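Long-range contacts in AvrRxo1-ORF1 (Xanthomonas oryzae pv. oryzicola, PDB 4Z8T), which is a type III effector with a polynucleotide kinase domain, bound here to its chaperone-like interactor AvrRxo1-ORF2, and probably transfers phosphate from a nucleotide: residues A69-T74 and V180-I185; Y240-T245 and M253-I258. One frame throughout, in Å; residues are numbered along the deposited sequence.

Contact 1 (A69-T74 and V180-I185); sequences ALRGNT and VELCDI
Four backbone hydrogen bonds join strand 66-71 to strand 179-185 as parallel neighbours, with Ala69 beside Leu182, Leu70 beside Cys183 and Arg71 beside Asp184. Ala69 N gives the straightest of them, reaching Glu181 O at 2.9 Å from above the carbonyl plane, whereas Cys183 N meets Ala69 O nearly along its C=O axis. Arg71 uses both its N and its O, pairing with Cys183 O and Ile185 N. Past the last bridge a water takes over, accepting from Asn73 N and donating to Ile185 O at 2.6 Å.

The charged pair is Arg71 with Asp184. Each CG lies anti to its backbone N (chi1 -177° and -170°), so the two side chains run abreast on one face of the sheet. Arg71 NH1 lies 3.0 Å from Asp184 OD2 in a salt bridge, with a weaker bond to OD1, and the guanidinium and carboxylate planes stand 79° apart. This buried arginine is well satisfied: NE donates to Leu160 O and NH2 to Ser161 O and Val220 O, while Asp184 OD2 is also held by a salt bridge from Arg224 NE and a hydrogen bond with Tyr240 OH. Such a crowd of partners probably keeps the aspartate ionised.

On that same face Ala69 CB packs 3.9 Å from Leu182 CG, the small methyl leaving room for the branched leucine. Gly72, in a backbone conformation strained for any residue with a side chain, passes so close to Ile185 O that a side chain would collide with it; it begins a probable P-loop (Walker A), whose Lys78 bonds to Leu70 O and Gly72 O.

Helix 224-233 packs over Leu182 and Arg71, helix 78-85 meets Leu70 and Ile185 on the other face, and strands 154-157 and 238-245 flank the pair.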
ATOM      1  N   ALA A  69     -26.711  13.507  -6.195  1.00 15.73           N
ATOM      2  CA  ALA A  69     -25.994  13.122  -4.985  1.00 15.73           C
ATOM      3  C   ALA A  69     -24.503  13.298  -5.258  1.00 18.07           C
ATOM      4  O   ALA A  69     -23.968  12.739  -6.213  1.00 18.79           O
ATOM      5  CB  ALA A  69     -26.313  11.660  -4.621  1.00 17.62           C
ATOM      6  N   LEU A  70     -23.839  14.106  -4.442  1.00 14.66           N
ATOM      7  CA  LEU A  70     -22.398  14.280  -4.557  1.00 14.95           C
ATOM      8  C   LEU A  70     -21.739  13.575  -3.380  1.00 15.99           C
ATOM      9  O   LEU A  70     -21.669  14.114  -2.272  1.00 16.46           O
ATOM     10  CB  LEU A  70     -22.039  15.770  -4.546  1.00 18.36           C
ATOM     11  CG  LEU A  70     -22.899  16.598  -5.502  1.00 23.30           C
ATOM     12  CD1 LEU A  70     -22.605  18.101  -5.383  1.00 26.91           C
ATOM     13  CD2 LEU A  70     -22.668  16.115  -6.911  1.00 21.95           C
ATOM     14  N   ARG A  71     -21.288  12.346  -3.621  1.00 13.89           N
ATOM     15  CA  ARG A  71     -20.657  11.522  -2.601  1.00 14.29           C
ATOM     16  C   ARG A  71     -19.165  11.794  -2.552  1.00 15.90           C
ATOM     17  O   ARG A  71     -18.523  11.949  -3.584  1.00 15.73           O
ATOM     18  CB  ARG A  71     -20.863  10.049  -2.968  1.00 14.36           C
ATOM     19  CG  ARG A  71     -20.324   9.054  -1.955  1.00 14.89           C
ATOM     20  CD  ARG A  71     -20.763   7.620  -2.271  1.00 16.33           C
ATOM     21  NE  ARG A  71     -20.422   6.739  -1.163  1.00 15.51           N
ATOM     22  CZ  ARG A  71     -19.292   6.041  -1.058  1.00 15.62           C
ATOM     23  NH1 ARG A  71     -18.361   6.113  -2.001  1.00 16.93           N
ATOM     24  NH2 ARG A  71     -19.080   5.293   0.017  1.00 16.12           N
ATOM     25  N   GLY A  72     -18.605  11.821  -1.351  1.00 14.74           N
ATOM     26  CA  GLY A  72     -17.158  11.845  -1.234  1.00 16.68           C
ATOM     27  C   GLY A  72     -16.708  12.493   0.044  1.00 14.68           C
ATOM     28  O   GLY A  72     -17.448  13.272   0.651  1.00 15.94           O
ATOM     29  N   ASN A  73     -15.477  12.175   0.437  1.00 14.55           N
ATOM     30  CA  ASN A  73     -14.911  12.694   1.670  1.00 13.86           C
ATOM     31  C   ASN A  73     -14.660  14.204   1.614  1.00 16.68           C
ATOM     32  O   ASN A  73     -14.702  14.833   0.560  1.00 15.63           O
ATOM     33  CB  ASN A  73     -13.596  11.961   1.970  1.00 13.92           C
ATOM     34  CG  ASN A  73     -13.155  12.107   3.410  1.00 15.51           C
ATOM     35  OD1 ASN A  73     -13.977  12.298   4.314  1.00 16.48           O
ATOM     36  ND2 ASN A  73     -11.836  12.004   3.636  1.00 15.57           N
ATOM     37  N   THR A  74     -14.388  14.758   2.781  1.00 15.97           N
ATOM     38  CA  THR A  74     -14.089  16.175   2.939  1.00 16.00           C
ATOM     39  C   THR A  74     -12.949  16.644   2.026  1.00 15.18           C
ATOM     40  O   THR A  74     -11.903  15.997   1.941  1.00 16.12           O
ATOM     41  CB  THR A  74     -13.711  16.420   4.404  1.00 18.19           C
ATOM     42  OG1 THR A  74     -14.764  15.926   5.246  1.00 18.75           O
ATOM     43  CG2 THR A  74     -13.509  17.894   4.683  1.00 19.03           C
ATOM     44  N   VAL A 180     -31.708   9.007  -9.427  1.00 17.51           N
ATOM     45  CA  VAL A 180     -30.511   9.353  -8.671  1.00 19.48           C
ATOM     46  C   VAL A 180     -29.355   9.554  -9.636  1.00 18.44           C
ATOM     47  O   VAL A 180     -28.970   8.625 -10.347  1.00 19.55           O
ATOM     48  CB  VAL A 180     -30.135   8.259  -7.652  1.00 18.95           C
ATOM     49  CG1 VAL A 180     -28.849   8.642  -6.927  1.00 18.43           C
ATOM     50  CG2 VAL A 180     -31.254   8.073  -6.650  1.00 18.81           C
ATOM     51  N   GLU A 181     -28.806  10.763  -9.672  1.00 17.42           N
ATOM     52  CA  GLU A 181     -27.622  11.033 -10.469  1.00 18.04           C
ATOM     53  C   GLU A 181     -26.494  11.208  -9.468  1.00 19.56           C
ATOM     54  O   GLU A 181     -26.439  12.202  -8.757  1.00 18.55           O
ATOM     55  CB  GLU A 181     -27.810  12.306 -11.297  1.00 20.70           C
ATOM     56  CG  GLU A 181     -26.704  12.564 -12.293  1.00 29.98           C
ATOM     57  CD  GLU A 181     -26.728  11.600 -13.482  1.00 26.75           C
ATOM     58  OE1 GLU A 181     -27.782  10.947 -13.747  1.00 31.41           O
ATOM     59  OE2 GLU A 181     -25.682  11.509 -14.172  1.00 37.01           O
ATOM     60  N   LEU A 182     -25.604  10.225  -9.394  1.00 17.97           N
ATOM     61  CA  LEU A 182     -24.606  10.207  -8.336  1.00 17.92           C
ATOM     62  C   LEU A 182     -23.217  10.382  -8.911  1.00 18.50           C
ATOM     63  O   LEU A 182     -22.789   9.628  -9.799  1.00 18.12           O
ATOM     64  CB  LEU A 182     -24.697   8.905  -7.538  1.00 17.47           C
ATOM     65  CG  LEU A 182     -23.943   8.941  -6.200  1.00 20.91           C
ATOM     66  CD1 LEU A 182     -24.659   8.087  -5.170  1.00 19.71           C
ATOM     67  CD2 LEU A 182     -22.484   8.499  -6.332  1.00 17.37           C
ATOM     68  N   CYS A 183     -22.510  11.391  -8.408  1.00 16.21           N
ATOM     69  CA  CYS A 183     -21.093  11.549  -8.692  1.00 16.96           C
ATOM     70  C   CYS A 183     -20.367  11.276  -7.404  1.00 13.67           C
ATOM     71  O   CYS A 183     -20.722  11.814  -6.358  1.00 16.46           O
ATOM     72  CB  CYS A 183     -20.769  12.978  -9.152  1.00 20.10           C
ATOM     73  SG  CYS A 183     -21.082  13.241 -10.909  1.00 25.73           S
ATOM     74  N   ASP A 184     -19.367  10.411  -7.482  1.00 15.25           N
ATOM     75  CA  ASP A 184     -18.610   9.952  -6.327  1.00 14.66           C
ATOM     76  C   ASP A 184     -17.177  10.413  -6.578  1.00 15.27           C
ATOM     77  O   ASP A 184     -16.600  10.119  -7.621  1.00 17.07           O
ATOM     78  CB  ASP A 184     -18.709   8.426  -6.295  1.00 16.26           C
ATOM     79  CG  ASP A 184     -18.169   7.814  -5.026  1.00 16.48           C
ATOM     80  OD1 ASP A 184     -17.746   8.553  -4.110  1.00 17.19           O
ATOM     81  OD2 ASP A 184     -18.170   6.567  -4.952  1.00 17.68           O
ATOM     82  N   ILE A 185     -16.627  11.177  -5.637  1.00 15.14           N
ATOM     83  CA  ILE A 185     -15.370  11.885  -5.858  1.00 14.95           C
ATOM     84  C   ILE A 185     -14.367  11.461  -4.799  1.00 14.41           C
ATOM     85  O   ILE A 185     -14.636  11.564  -3.600  1.00 17.58           O
ATOM     86  CB  ILE A 185     -15.585  13.416  -5.765  1.00 15.70           C
ATOM     87  CG1 ILE A 185     -16.589  13.887  -6.842  1.00 19.14           C
ATOM     88  CG2 ILE A 185     -14.247  14.132  -5.967  1.00 19.50           C
ATOM     89  CD1 ILE A 185     -17.978  14.232  -6.312  1.00 19.51           C
TER
HETATM   90  O   HOH W   1     -14.212  10.353  -1.352  1.00 16.93           O

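Contact 2 (Y240-T245 and M253-I258); sequences YRLFGT and MVASVI
Met253, present as selenomethionine, sets its CG anti to the backbone N (chi1 177°) and then bends at chi2 and chi3, which folds its SE and CE back over Phe243. The phenyl CG lies anti to the carbonyl carbon (chi1 -66°), leaning the ring toward Met253. SE thus stands over one ring face, 4.3 Å from the Phe243 ring centroid, a Met-aromatic contact; Met253 CE lies 3.7 Å from Phe243 CZ and equally close to CE1. The long, flexible chain suits this place, since it also lies obliquely across the aliphatic part of Arg241, where Met253 CE is 3.7 Å from Arg241 CD. The arginine's own bend at chi3 turns its polar end off toward Lys85 O, to which NH1 donates.

Behind these side chains the antiparallel strands of a hairpin are stitched by four backbone bonds. Tyr240 and Val257 exchange a reciprocal pair, with Val257 N meeting a lone pair of Tyr240 O at 2.8 Å. Leu242 N donates to Ala255 O, but Leu242 O accepts from Val254 N, because a beta bulge shifts the register by one residue before Phe243 pairs with Met253.

The bulge turns Val254 toward the partner strand. Its CG2 lies 3.5 Å from Gly244 N, where glycine offers no side chain to crowd it, and its CG1 packs 3.9 Å from Leu242 CD2. Across from Arg241, Ser256 is small enough for this buried site, its OG bonding to Glu265.

Helix 267-272 packs on Leu242, Val254 and Ala255 through Leu269 and Tyr270, helix 224-233 covers Tyr240, and strand 179-185 borders strand 238-245 on the side away from the hairpin partner.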
ATOM      1  N   TYR A 240     -24.276   6.583 -12.307  1.00 16.27           N
ATOM      2  CA  TYR A 240     -23.179   6.657 -11.339  1.00 15.68           C
ATOM      3  C   TYR A 240     -21.867   6.953 -12.069  1.00 16.13           C
ATOM      4  O   TYR A 240     -21.541   6.312 -13.063  1.00 14.85           O
ATOM      5  CB  TYR A 240     -23.050   5.325 -10.585  1.00 16.29           C
ATOM      6  CG  TYR A 240     -21.832   5.261  -9.691  1.00 14.31           C
ATOM      7  CD1 TYR A 240     -20.596   4.860 -10.199  1.00 15.14           C
ATOM      8  CD2 TYR A 240     -21.907   5.616  -8.350  1.00 16.32           C
ATOM      9  CE1 TYR A 240     -19.473   4.821  -9.404  1.00 14.53           C
ATOM     10  CE2 TYR A 240     -20.776   5.568  -7.533  1.00 14.27           C
ATOM     11  CZ  TYR A 240     -19.563   5.173  -8.075  1.00 15.38           C
ATOM     12  OH  TYR A 240     -18.440   5.116  -7.275  1.00 17.25           O
ATOM     13  N   ARG A 241     -21.093   7.912 -11.552  1.00 14.43           N
ATOM     14  CA  ARG A 241     -19.738   8.140 -12.057  1.00 13.93           C
ATOM     15  C   ARG A 241     -18.806   8.301 -10.881  1.00 13.29           C
ATOM     16  O   ARG A 241     -19.148   8.974  -9.900  1.00 15.07           O
ATOM     17  CB  ARG A 241     -19.678   9.409 -12.914  1.00 14.73           C
ATOM     18  CG  ARG A 241     -20.283   9.241 -14.298  1.00 15.69           C
ATOM     19  CD  ARG A 241     -20.290  10.575 -15.044  1.00 16.87           C
ATOM     20  NE  ARG A 241     -21.316  11.467 -14.492  1.00 18.04           N
ATOM     21  CZ  ARG A 241     -21.289  12.789 -14.616  1.00 18.74           C
ATOM     22  NH1 ARG A 241     -20.283  13.366 -15.262  1.00 18.00           N
ATOM     23  NH2 ARG A 241     -22.252  13.522 -14.078  1.00 20.04           N
ATOM     24  N   LEU A 242     -17.633   7.689 -10.982  1.00 13.36           N
ATOM     25  CA  LEU A 242     -16.616   7.761  -9.941  1.00 13.49           C
ATOM     26  C   LEU A 242     -15.408   8.472 -10.502  1.00 14.08           C
ATOM     27  O   LEU A 242     -14.871   8.064 -11.516  1.00 14.16           O
ATOM     28  CB  LEU A 242     -16.173   6.353  -9.545  1.00 14.20           C
ATOM     29  CG  LEU A 242     -14.928   6.254  -8.643  1.00 14.19           C
ATOM     30  CD1 LEU A 242     -15.112   6.977  -7.300  1.00 15.41           C
ATOM     31  CD2 LEU A 242     -14.646   4.769  -8.413  1.00 15.69           C
ATOM     32  N   PHE A 243     -14.967   9.528  -9.822  1.00 14.11           N
ATOM     33  CA  PHE A 243     -13.780  10.260 -10.270  1.00 14.90           C
ATOM     34  C   PHE A 243     -12.731  10.118  -9.206  1.00 16.19           C
ATOM     35  O   PHE A 243     -13.035  10.270  -8.034  1.00 18.01           O
ATOM     36  CB  PHE A 243     -14.095  11.749 -10.465  1.00 16.63           C
ATOM     37  CG  PHE A 243     -15.058  12.020 -11.584  1.00 16.39           C
ATOM     38  CD1 PHE A 243     -14.613  12.153 -12.889  1.00 18.15           C
ATOM     39  CD2 PHE A 243     -16.422  12.106 -11.333  1.00 18.67           C
ATOM     40  CE1 PHE A 243     -15.523  12.393 -13.930  1.00 19.27           C
ATOM     41  CE2 PHE A 243     -17.325  12.349 -12.368  1.00 16.39           C
ATOM     42  CZ  PHE A 243     -16.882  12.485 -13.651  1.00 18.47           C
ATOM     43  N   GLY A 244     -11.504   9.816  -9.618  1.00 14.80           N
ATOM     44  CA  GLY A 244     -10.401   9.668  -8.691  1.00 13.92           C
ATOM     45  C   GLY A 244      -9.319  10.652  -9.064  1.00 17.96           C
ATOM     46  O   GLY A 244      -9.444  11.357 -10.065  1.00 18.54           O
ATOM     47  N   THR A 245      -8.270  10.700  -8.256  1.00 17.03           N
ATOM     48  CA  THR A 245      -7.242  11.723  -8.426  1.00 19.31           C
ATOM     49  C   THR A 245      -5.941  11.093  -8.903  1.00 23.12           C
ATOM     50  O   THR A 245      -5.390  10.206  -8.253  1.00 23.57           O
ATOM     51  CB  THR A 245      -7.020  12.481  -7.109  1.00 19.08           C
ATOM     52  OG1 THR A 245      -8.268  13.033  -6.661  1.00 19.43           O
ATOM     53  CG2 THR A 245      -5.993  13.628  -7.316  1.00 18.63           C
HETATM   54  N   MSE A 253     -11.940  10.006 -14.718  1.00 18.14           N
HETATM   55  CA  MSE A 253     -13.010   9.025 -14.576  1.00 16.71           C
HETATM   56  C   MSE A 253     -12.407   7.666 -14.287  1.00 15.49           C
HETATM   57  O   MSE A 253     -11.443   7.238 -14.942  1.00 16.87           O
HETATM   58  CB  MSE A 253     -13.819   8.943 -15.862  1.00 20.91           C
HETATM   59  CG  MSE A 253     -14.890   7.910 -15.808  1.00 24.70           C
HETATM   60 SE   MSE A 253     -16.478   8.695 -15.036  1.00 33.59          SE
HETATM   61  CE  MSE A 253     -16.917  10.073 -16.396  1.00 18.47           C
ATOM     62  N   VAL A 254     -12.981   6.968 -13.312  1.00 15.69           N
ATOM     63  CA  VAL A 254     -12.417   5.699 -12.877  1.00 14.58           C
ATOM     64  C   VAL A 254     -13.372   4.538 -13.159  1.00 15.38           C
ATOM     65  O   VAL A 254     -12.956   3.496 -13.657  1.00 16.41           O
ATOM     66  CB  VAL A 254     -12.064   5.754 -11.385  1.00 14.35           C
ATOM     67  CG1 VAL A 254     -11.668   4.354 -10.870  1.00 15.40           C
ATOM     68  CG2 VAL A 254     -10.907   6.715 -11.168  1.00 16.89           C
ATOM     69  N   ALA A 255     -14.646   4.716 -12.827  1.00 14.02           N
ATOM     70  CA  ALA A 255     -15.656   3.690 -13.127  1.00 14.89           C
ATOM     71  C   ALA A 255     -16.990   4.388 -13.318  1.00 16.21           C
ATOM     72  O   ALA A 255     -17.182   5.501 -12.842  1.00 14.95           O
ATOM     73  CB  ALA A 255     -15.747   2.649 -11.993  1.00 17.15           C
ATOM     74  N   SER A 256     -17.930   3.730 -13.984  1.00 13.73           N
ATOM     75  CA  SER A 256     -19.208   4.374 -14.255  1.00 15.63           C
ATOM     76  C   SER A 256     -20.322   3.384 -14.518  1.00 16.90           C
ATOM     77  O   SER A 256     -20.088   2.284 -15.025  1.00 14.91           O
ATOM     78  CB  SER A 256     -19.091   5.339 -15.449  1.00 15.00           C
ATOM     79  OG  SER A 256     -18.727   4.655 -16.646  1.00 17.65           O
ATOM     80  N   VAL A 257     -21.541   3.776 -14.178  1.00 15.14           N
ATOM     81  CA  VAL A 257     -22.702   3.005 -14.607  1.00 15.29           C
ATOM     82  C   VAL A 257     -23.651   4.013 -15.226  1.00 18.51           C
ATOM     83  O   VAL A 257     -24.269   4.799 -14.516  1.00 19.03           O
ATOM     84  CB  VAL A 257     -23.384   2.275 -13.445  1.00 16.98           C
ATOM     85  CG1 VAL A 257     -24.444   1.307 -14.006  1.00 19.54           C
ATOM     86  CG2 VAL A 257     -22.370   1.505 -12.584  1.00 17.95           C
ATOM     87  N   ILE A 258     -23.744   3.977 -16.550  1.00 17.91           N
ATOM     88  CA  ILE A 258     -24.485   4.978 -17.313  1.00 19.36           C
ATOM     89  C   ILE A 258     -25.402   4.273 -18.307  1.00 22.71           C
ATOM     90  O   ILE A 258     -24.932   3.529 -19.177  1.00 25.28           O
ATOM     91  CB  ILE A 258     -23.507   5.892 -18.068  1.00 18.55           C
ATOM     92  CG1 ILE A 258     -22.644   6.680 -17.080  1.00 20.42           C
ATOM     93  CG2 ILE A 258     -24.262   6.911 -18.951  1.00 20.95           C
ATOM     94  CD1 ILE A 258     -21.507   7.424 -17.746  1.00 24.91           C
TER

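How the contacts relate
From the N terminus, strand 66-71 leads into the probable P-loop and helix 78-85; after about a hundred residues, more than half of them helical, including the excursion to strand 154-157, contact 1 closes this long loop with strand 179-185. Helices then carry the chain to strand 238-245, and contact 2 closes a short hairpin with strand 251-258. The two contacts follow in series, neither nesting nor crossing. They meet in one mixed sheet, where strands 179-185 and 238-245 are neighbours: Asp184 O and Phe243 N lie 2.8 Å apart, a probable hydrogen bond. Strand 238-245 continues the parallel run of the sheet, and strand 251-258 adds the antiparallel turn back.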